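Local coordinates for protein formiminoglutamase (Trypanosoma cruzi, PDB 4MYK) that hydrolyses N-formimino-L-glutamate to L-glutamate and formamide, using an arginase-like active site with two manganese ions, at residues P16-L21 against Y297-F302; G141-D146 against E221-L226; Q196-R199 against H204-W207. The protein carries 1 engineered substitution. One frame throughout, in Å; residues are numbered along the deposited sequence.

Contact 1. Residues P16-L21 against Y297-F302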
loop_
_atom_site.group_PDB
_atom_site.type_symbol
_atom_site.label_atom_id
_atom_site.label_comp_id
_atom_site.label_asym_id
_atom_site.label_seq_id
_atom_site.Cartn_x
_atom_site.Cartn_y
_atom_site.Cartn_z
ATOM N N PRO A 16 -26.900 2.651 12.454
ATOM C CA PRO A 16 -27.585 2.520 11.162
ATOM C C PRO A 16 -26.612 2.725 10.013
ATOM O O PRO A 16 -25.870 3.710 10.031
ATOM C CB PRO A 16 -28.588 3.674 11.178
ATOM C CG PRO A 16 -28.772 3.992 12.607
ATOM C CD PRO A 16 -27.456 3.741 13.265
ATOM N N ARG A 17 -26.625 1.822 9.033
ATOM C CA ARG A 17 -25.732 1.940 7.884
ATOM C C ARG A 17 -26.472 2.052 6.549
ATOM O O ARG A 17 -27.666 2.288 6.525
ATOM C CB ARG A 17 -24.709 0.809 7.875
ATOM C CG ARG A 17 -23.732 0.910 9.036
ATOM C CD ARG A 17 -22.747 -0.238 9.056
ATOM N NE ARG A 17 -21.730 -0.037 10.086
ATOM C CZ ARG A 17 -20.563 -0.676 10.126
ATOM N NH1 ARG A 17 -20.253 -1.568 9.191
ATOM N NH2 ARG A 17 -19.700 -0.421 11.106
ATOM N N LEU A 18 -25.752 1.910 5.442
ATOM C CA LEU A 18 -26.333 2.135 4.117
ATOM C C LEU A 18 -27.620 1.363 3.910
ATOM O O LEU A 18 -28.562 1.872 3.307
ATOM C CB LEU A 18 -25.331 1.804 3.005
ATOM C CG LEU A 18 -24.256 2.857 2.710
ATOM C CD1 LEU A 18 -23.048 2.225 2.047
ATOM C CD2 LEU A 18 -24.821 3.976 1.854
ATOM N N LEU A 19 -27.655 0.133 4.411
ATOM C CA LEU A 19 -28.851 -0.705 4.322
ATOM C C LEU A 19 -30.141 0.009 4.781
ATOM O O LEU A 19 -31.203 -0.159 4.175
ATOM C CB LEU A 19 -28.641 -1.998 5.106
ATOM C CG LEU A 19 -29.691 -3.084 4.916
ATOM C CD1 LEU A 19 -29.944 -3.283 3.436
ATOM C CD2 LEU A 19 -29.235 -4.366 5.568
ATOM N N SER A 20 -30.041 0.832 5.822
ATOM C CA SER A 20 -31.206 1.538 6.378
ATOM C C SER A 20 -31.814 2.626 5.476
ATOM O O SER A 20 -32.933 3.084 5.717
ATOM C CB SER A 20 -30.853 2.141 7.736
ATOM O OG SER A 20 -29.832 3.109 7.594
ATOM N N LEU A 21 -31.077 3.041 4.448
ATOM C CA LEU A 21 -31.550 4.075 3.530
ATOM C C LEU A 21 -32.419 3.478 2.424
ATOM O O LEU A 21 -33.090 4.207 1.690
ATOM C CB LEU A 21 -30.364 4.832 2.923
ATOM C CG LEU A 21 -29.386 5.454 3.922
ATOM C CD1 LEU A 21 -28.145 5.960 3.222
ATOM C CD2 LEU A 21 -30.075 6.563 4.685
ATOM N N TYR A 297 -17.306 1.531 -0.114
ATOM C CA TYR A 297 -16.925 2.745 0.600
ATOM C C TYR A 297 -16.838 3.955 -0.323
ATOM O O TYR A 297 -17.132 5.076 0.076
ATOM C CB TYR A 297 -15.608 2.546 1.347
ATOM C CG TYR A 297 -15.780 1.895 2.708
ATOM C CD1 TYR A 297 -16.705 2.392 3.620
ATOM C CD2 TYR A 297 -15.014 0.798 3.083
ATOM C CE1 TYR A 297 -16.869 1.805 4.860
ATOM C CE2 TYR A 297 -15.169 0.210 4.325
ATOM C CZ TYR A 297 -16.099 0.715 5.210
ATOM O OH TYR A 297 -16.260 0.140 6.453
ATOM N N MET A 298 -16.443 3.720 -1.566
ATOM C CA MET A 298 -16.454 4.766 -2.581
ATOM C C MET A 298 -17.878 5.270 -2.863
ATOM O O MET A 298 -18.121 6.482 -2.918
ATOM C CB MET A 298 -15.801 4.254 -3.862
ATOM C CG MET A 298 -14.288 4.229 -3.820
ATOM S SD MET A 298 -13.548 3.488 -5.294
ATOM C CE MET A 298 -14.070 4.611 -6.590
ATOM N N PHE A 299 -18.806 4.336 -3.064
ATOM C CA PHE A 299 -20.235 4.652 -3.237
ATOM C C PHE A 299 -20.785 5.354 -1.988
ATOM O O PHE A 299 -21.540 6.319 -2.071
ATOM C CB PHE A 299 -21.019 3.360 -3.524
ATOM C CG PHE A 299 -22.517 3.513 -3.433
ATOM C CD1 PHE A 299 -23.226 4.139 -4.442
ATOM C CD2 PHE A 299 -23.215 3.010 -2.341
ATOM C CE1 PHE A 299 -24.596 4.284 -4.355
ATOM C CE2 PHE A 299 -24.586 3.147 -2.249
ATOM C CZ PHE A 299 -25.276 3.779 -3.256
ATOM N N TYR A 300 -20.388 4.842 -0.830
ATOM C CA TYR A 300 -20.745 5.421 0.452
ATOM C C TYR A 300 -20.387 6.910 0.530
ATOM O O TYR A 300 -21.198 7.729 0.948
ATOM C CB TYR A 300 -20.052 4.640 1.575
ATOM C CG TYR A 300 -20.094 5.333 2.916
ATOM C CD1 TYR A 300 -21.287 5.455 3.616
ATOM C CD2 TYR A 300 -18.947 5.868 3.481
ATOM C CE1 TYR A 300 -21.340 6.095 4.838
ATOM C CE2 TYR A 300 -18.989 6.517 4.699
ATOM C CZ TYR A 300 -20.192 6.625 5.375
ATOM O OH TYR A 300 -20.249 7.263 6.597
ATOM N N HIS A 301 -19.169 7.252 0.122
ATOM C CA HIS A 301 -18.709 8.634 0.158
ATOM C C HIS A 301 -19.492 9.457 -0.848
ATOM O O HIS A 301 -19.861 10.601 -0.571
ATOM C CB HIS A 301 -17.202 8.718 -0.123
ATOM C CG HIS A 301 -16.351 8.445 1.082
ATOM N ND1 HIS A 301 -16.026 7.170 1.493
ATOM C CD2 HIS A 301 -15.773 9.285 1.976
ATOM C CE1 HIS A 301 -15.284 7.236 2.586
ATOM N NE2 HIS A 301 -15.117 8.508 2.900
ATOM N N PHE A 302 -19.751 8.877 -2.018
ATOM C CA PHE A 302 -20.584 9.561 -2.987
ATOM C C PHE A 302 -21.926 9.905 -2.345
ATOM O O PHE A 302 -22.388 11.041 -2.431
ATOM C CB PHE A 302 -20.843 8.735 -4.255
ATOM C CG PHE A 302 -21.958 9.305 -5.079
ATOM C CD1 PHE A 302 -21.714 10.342 -5.969
ATOM C CD2 PHE A 302 -23.264 8.882 -4.889
ATOM C CE1 PHE A 302 -22.746 10.920 -6.685
ATOM C CE2 PHE A 302 -24.296 9.447 -5.601
ATOM C CZ PHE A 302 -24.037 10.468 -6.501
#
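The backbones of 16-21 and 297-302 come nearest at Leu-18 and Tyr-300, whose CA atoms stand 7.4 Å apart, so no hydrogen bond joins them and side chains bridge the gap. From Leu-18 the first segment has helical backbone angles without the regular bond pattern; 297-302 lies within helix 290-306. All the close approaches are made by Leu-18. Its CG lies anti to the carbonyl carbon (chi1 -79°), which extends the fork toward the helix. Branch CD1 reaches Tyr-300 CB at 3.9 Å and lies 4.0 Å from CD1 of the same tyrosine, at a slant to the ring. Branch CD2 turns to Phe-299 and comes within 4.2 Å of its CE2, again obliquely. The N-terminal lead-in to the arginase-type alpha/beta fold is thereby laid against the last helix of the chain, and Leu-83 of edge strand 83-88 also packs on Leu-18 and Phe-299. In the lead-in itself, Ser-20 OG bonds to Arg-17 O at 2.6 Å, in the carbonyl plane, and the Ser-20 amide shares that oxygen. Tyr-300 OH leaves the apolar patch for hydrogen bonds with Ser-68 O and Asn-71 ND2, while Ser-188 of a second subunit packs on the tyrosine.

Contact 2. Residues G141-D146 against E221-L226. With MN (manganese (II) ion), chain C.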
loop_
_atom_site.group_PDB
_atom_site.type_symbol
_atom_site.label_atom_id
_atom_site.label_comp_id
_atom_site.label_asym_id
_atom_site.label_seq_id
_atom_site.Cartn_x
_atom_site.Cartn_y
_atom_site.Cartn_z
ATOM N N GLY A 141 -21.518 16.398 -20.211
ATOM C CA GLY A 141 -20.098 16.281 -19.939
ATOM C C GLY A 141 -19.752 14.881 -19.445
ATOM O O GLY A 141 -20.584 14.195 -18.861
ATOM N N VAL A 142 -18.523 14.448 -19.690
ATOM C CA VAL A 142 -18.094 13.102 -19.304
ATOM C C VAL A 142 -16.663 13.089 -18.751
ATOM O O VAL A 142 -15.747 13.655 -19.354
ATOM C CB VAL A 142 -18.204 12.096 -20.495
ATOM C CG1 VAL A 142 -17.721 10.681 -20.084
ATOM C CG2 VAL A 142 -19.622 12.050 -21.040
ATOM N N ILE A 143 -16.483 12.450 -17.597
ATOM C CA ILE A 143 -15.139 12.194 -17.078
ATOM C C ILE A 143 -14.862 10.694 -16.904
ATOM O O ILE A 143 -15.634 9.972 -16.262
ATOM C CB ILE A 143 -14.834 12.990 -15.774
ATOM C CG1 ILE A 143 -13.454 12.613 -15.221
ATOM C CG2 ILE A 143 -15.934 12.798 -14.726
ATOM C CD1 ILE A 143 -13.016 13.477 -14.045
ATOM N N ASN A 144 -13.769 10.233 -17.513
ATOM C CA ASN A 144 -13.304 8.859 -17.360
ATOM C C ASN A 144 -12.109 8.816 -16.399
ATOM O O ASN A 144 -10.987 9.190 -16.767
ATOM C CB ASN A 144 -12.949 8.248 -18.738
ATOM C CG ASN A 144 -12.487 6.786 -18.659
ATOM O OD1 ASN A 144 -12.885 6.033 -17.770
ATOM N ND2 ASN A 144 -11.648 6.386 -19.598
ATOM N N VAL A 145 -12.380 8.388 -15.164
ATOM C CA VAL A 145 -11.345 8.071 -14.182
ATOM C C VAL A 145 -10.838 6.661 -14.469
ATOM O O VAL A 145 -11.565 5.672 -14.274
ATOM C CB VAL A 145 -11.878 8.126 -12.726
ATOM C CG1 VAL A 145 -10.738 7.848 -11.717
ATOM C CG2 VAL A 145 -12.545 9.473 -12.450
ATOM N N ASP A 146 -9.594 6.572 -14.932
ATOM C CA ASP A 146 -9.114 5.341 -15.517
ATOM C C ASP A 146 -7.621 5.459 -15.733
ATOM O O ASP A 146 -7.153 6.469 -16.253
ATOM C CB ASP A 146 -9.824 5.129 -16.849
ATOM C CG ASP A 146 -9.695 3.732 -17.360
ATOM O OD1 ASP A 146 -8.887 2.960 -16.803
ATOM O OD2 ASP A 146 -10.413 3.408 -18.321
ATOM N N GLU A 221 -11.931 18.893 -9.261
ATOM C CA GLU A 221 -12.699 20.128 -9.375
ATOM C C GLU A 221 -12.458 20.740 -10.740
ATOM O O GLU A 221 -13.392 21.108 -11.458
ATOM C CB GLU A 221 -12.303 21.110 -8.278
ATOM C CG GLU A 221 -12.922 20.764 -6.939
ATOM C CD GLU A 221 -12.353 21.579 -5.793
ATOM O OE1 GLU A 221 -11.309 22.240 -5.984
ATOM O OE2 GLU A 221 -12.949 21.541 -4.696
ATOM N N ASP A 222 -11.187 20.833 -11.098
ATOM C CA ASP A 222 -10.799 21.328 -12.406
ATOM C C ASP A 222 -11.542 20.549 -13.488
ATOM O O ASP A 222 -12.059 21.138 -14.444
ATOM C CB ASP A 222 -9.275 21.207 -12.599
ATOM C CG ASP A 222 -8.477 22.235 -11.774
ATOM O OD1 ASP A 222 -9.084 23.025 -11.024
ATOM O OD2 ASP A 222 -7.233 22.254 -11.880
ATOM N N ALA A 223 -11.591 19.227 -13.327
ATOM C CA ALA A 223 -12.216 18.339 -14.304
ATOM C C ALA A 223 -13.715 18.625 -14.482
ATOM O O ALA A 223 -14.218 18.626 -15.607
ATOM C CB ALA A 223 -11.974 16.859 -13.939
ATOM N N PHE A 224 -14.423 18.872 -13.379
ATOM C CA PHE A 224 -15.851 19.216 -13.463
ATOM C C PHE A 224 -16.087 20.612 -14.068
ATOM O O PHE A 224 -17.159 20.904 -14.605
ATOM C CB PHE A 224 -16.526 19.121 -12.097
ATOM C CG PHE A 224 -16.611 17.731 -11.565
ATOM C CD1 PHE A 224 -16.730 16.658 -12.431
ATOM C CD2 PHE A 224 -16.584 17.491 -10.194
ATOM C CE1 PHE A 224 -16.819 15.371 -11.937
ATOM C CE2 PHE A 224 -16.666 16.198 -9.696
ATOM C CZ PHE A 224 -16.790 15.143 -10.567
ATOM N N GLY A 225 -15.078 21.469 -13.959
ATOM C CA GLY A 225 -15.111 22.760 -14.611
ATOM C C GLY A 225 -15.145 22.581 -16.111
ATOM O O GLY A 225 -15.846 23.300 -16.811
ATOM N N LEU A 226 -14.377 21.608 -16.592
ATOM C CA LEU A 226 -14.321 21.258 -18.008
ATOM C C LEU A 226 -15.557 20.481 -18.483
ATOM O O LEU A 226 -16.127 20.787 -19.526
ATOM C CB LEU A 226 -13.045 20.453 -18.301
ATOM C CG LEU A 226 -11.710 21.196 -18.179
ATOM C CD1 LEU A 226 -10.540 20.236 -18.130
ATOM C CD2 LEU A 226 -11.559 22.182 -19.325
HETATM MN MN MN C . -8.828 0.787 -16.677
HETATM O O HOH W 1 -9.649 -0.107 -18.750
#
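Ile-143, on strand 141-145, meets Ala-223 and Phe-224 of helix 216-227, and its CA is 7.3 Å from the CA of Ala-223. The CB bond points at the helix, and the side chain forks there. The short branch, CG2, sits between the backbone N and the carbonyl carbon and touches Phe-224 CE1 at 3.9 Å, near the plane of the ring and at its edge; the two side chains cross at about a right angle. The long branch starts with CG1 anti to the backbone N (chi1 176°), still 4.7 Å from Ala-223 CB. It then stays extended, and CD1 closes on Ala-223 CB at 3.5 Å, a snug methyl-to-methyl contact. Phe-233 and Phe-183, on the two neighbouring strands, also pack on Ile-143. This is a helix laid on the central parallel sheet of the arginase fold, with metal ligands at or just past the C-terminal ends of strands. Just past the strand, Asp-146 OD1 binds manganese at 2.2 Å, and a water binds the same ion at 2.4 Å. His-148, Asp-236 and Asp-238 complete this site, and Asp-146 is also a ligand of the second manganese. A weak bond of 3.5 Å runs from Asn-144 ND2 to Asp-146 OD2, while the same nitrogen bonds to Glu-182. The chemistry is thus divided along one strand: its helix-facing contact is purely apolar, held by close fit without directional bonds, whereas charged and polar groups gather at its metal-bearing end.

Contact 3. Residues Q196-R199 against H204-W207; sequences QYVR and HLMW
The flat guanidinium of Arg-199 overlaps Leu-205, whose CD1 lies over the centre of one face, 3.2 Å above the plane. The fit is tight: Leu-205 CD1 is 3.2 Å from Arg-199 NE and 3.3 Å from Arg-199 CZ. The arginine chain runs extended from CG to NE, crosses the leucine at about a right angle and carries its planar group over the methyl. Past this overlap Arg-199 NH2 nears Trp-207 NE1 at 3.7 Å, slanted to the ring and without a hydrogen bond. The other leucine branch, CD2, packs on Val-198 CG1 at 3.7 Å, so Leu-205 is shared between two successive helix residues. Helix 192-200 and strand 204-207 are the last two elements of a beta-alpha-beta unit begun by strand 180-185, and the short turn between them brings Arg-199 and His-204 to a CA separation of 6.4 Å. Strand 204-207 is the outermost on its side of the sheet within the chain. His-204 and Met-206 bond through their backbones to strand 180-185, whereas the amide of Leu-205 gives its hydrogen to a water at 3.1 Å. Glu-73 of a third subunit packs on Trp-207. The methyl-to-guanidinium overlap probably rests on dispersion and close fit, with no hydrogen bond between the segments; being face-on, it leaves Arg-199 NE able to donate, weakly, to that same water.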
loop_
_atom_site.group_PDB
_atom_site.type_symbol
_atom_site.label_atom_id
_atom_site.label_comp_id
_atom_site.label_asym_id
_atom_site.label_seq_id
_atom_site.Cartn_x
_atom_site.Cartn_y
_atom_site.Cartn_z
ATOM N N GLN A 196 -3.527 11.225 -29.081
ATOM C CA GLN A 196 -3.794 12.003 -30.288
ATOM C C GLN A 196 -5.294 12.113 -30.611
ATOM O O GLN A 196 -5.806 13.209 -30.832
ATOM C CB GLN A 196 -3.026 11.389 -31.460
ATOM C CG GLN A 196 -3.471 11.850 -32.813
ATOM C CD GLN A 196 -2.627 11.268 -33.932
ATOM O OE1 GLN A 196 -3.081 10.397 -34.677
ATOM N NE2 GLN A 196 -1.396 11.750 -34.057
ATOM N N TYR A 197 -5.993 10.978 -30.621
ATOM C CA TYR A 197 -7.438 10.939 -30.907
ATOM C C TYR A 197 -8.279 11.820 -29.967
ATOM O O TYR A 197 -9.073 12.644 -30.408
ATOM C CB TYR A 197 -7.956 9.489 -30.878
ATOM C CG TYR A 197 -9.446 9.349 -31.162
ATOM C CD1 TYR A 197 -10.360 9.135 -30.135
ATOM C CD2 TYR A 197 -9.935 9.444 -32.458
ATOM C CE1 TYR A 197 -11.726 9.018 -30.397
ATOM C CE2 TYR A 197 -11.295 9.327 -32.731
ATOM C CZ TYR A 197 -12.188 9.114 -31.699
ATOM O OH TYR A 197 -13.538 8.991 -31.982
ATOM N N VAL A 198 -8.116 11.621 -28.667
ATOM C CA VAL A 198 -8.798 12.439 -27.671
ATOM C C VAL A 198 -8.498 13.918 -27.866
ATOM O O VAL A 198 -9.405 14.747 -27.930
ATOM C CB VAL A 198 -8.352 12.069 -26.239
ATOM C CG1 VAL A 198 -8.911 13.071 -25.238
ATOM C CG2 VAL A 198 -8.764 10.643 -25.888
ATOM N N ARG A 199 -7.216 14.251 -27.946
ATOM C CA ARG A 199 -6.825 15.644 -28.055
ATOM C C ARG A 199 -7.286 16.247 -29.364
ATOM O O ARG A 199 -7.693 17.406 -29.398
ATOM C CB ARG A 199 -5.326 15.805 -27.826
ATOM C CG ARG A 199 -4.990 15.800 -26.336
ATOM C CD ARG A 199 -3.556 15.410 -26.068
ATOM N NE ARG A 199 -3.181 15.658 -24.680
ATOM C CZ ARG A 199 -1.973 15.415 -24.171
ATOM N NH1 ARG A 199 -1.012 14.903 -24.939
ATOM N NH2 ARG A 199 -1.728 15.682 -22.889
ATOM N N HIS A 204 -9.481 16.255 -22.853
ATOM C CA HIS A 204 -8.416 16.647 -21.941
ATOM C C HIS A 204 -7.792 15.451 -21.243
ATOM O O HIS A 204 -8.487 14.588 -20.708
ATOM C CB HIS A 204 -8.946 17.650 -20.912
ATOM C CG HIS A 204 -9.797 18.722 -21.511
ATOM N ND1 HIS A 204 -9.347 20.006 -21.713
ATOM C CD2 HIS A 204 -11.062 18.688 -21.994
ATOM C CE1 HIS A 204 -10.301 20.723 -22.277
ATOM N NE2 HIS A 204 -11.351 19.945 -22.464
ATOM N N LEU A 205 -6.464 15.414 -21.257
ATOM C CA LEU A 205 -5.723 14.393 -20.532
ATOM C C LEU A 205 -5.214 14.950 -19.220
ATOM O O LEU A 205 -4.455 15.914 -19.203
ATOM C CB LEU A 205 -4.549 13.880 -21.362
ATOM C CG LEU A 205 -4.866 13.440 -22.791
ATOM C CD1 LEU A 205 -3.660 12.718 -23.389
ATOM C CD2 LEU A 205 -6.085 12.551 -22.829
ATOM N N MET A 206 -5.649 14.334 -18.124
ATOM C CA MET A 206 -5.182 14.682 -16.790
ATOM C C MET A 206 -4.398 13.532 -16.154
ATOM O O MET A 206 -4.943 12.757 -15.363
ATOM C CB MET A 206 -6.362 15.081 -15.914
ATOM C CG MET A 206 -6.892 16.458 -16.266
ATOM S SD MET A 206 -8.078 17.121 -15.097
ATOM C CE MET A 206 -8.224 18.769 -15.755
ATOM N N TRP A 207 -3.117 13.433 -16.521
ATOM C CA TRP A 207 -2.257 12.313 -16.133
ATOM C C TRP A 207 -2.198 12.160 -14.631
ATOM O O TRP A 207 -2.307 13.141 -13.903
ATOM C CB TRP A 207 -0.835 12.505 -16.664
ATOM C CG TRP A 207 -0.742 12.623 -18.148
ATOM C CD1 TRP A 207 -0.489 13.751 -18.860
ATOM C CD2 TRP A 207 -0.913 11.568 -19.113
ATOM N NE1 TRP A 207 -0.483 13.471 -20.205
ATOM C CE2 TRP A 207 -0.740 12.136 -20.384
ATOM C CE3 TRP A 207 -1.197 10.197 -19.020
ATOM C CZ2 TRP A 207 -0.839 11.386 -21.557
ATOM C CZ3 TRP A 207 -1.292 9.454 -20.190
ATOM C CH2 TRP A 207 -1.113 10.049 -21.437
HETATM O O HOH W 2 -4.952 17.723 -22.634
#

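Contacts 2 and 3 are neighbours, with centres 12 Å apart, and both involve the same parallel sheet. Helix 216-227 joins them: Leu-226 CD2 meets His-204 CE1 at 3.5 Å, and Leu-226 CD1 meets Met-206 CE at 3.6 Å, so the helix of contact 2 also covers the edge strand of contact 3. Contact 1 lies apart, its centre 23 Å from that of contact 2 and 33 Å from that of contact 3, across the chain's centre from the latter. Along the chain, contact 3 is nested within the loop closed by contact 2, and both within that of contact 1. Contact 2 alone supplies a manganese ligand; the Trp-207 side chain of contact 3 stays about 12 Å from a manganese ion.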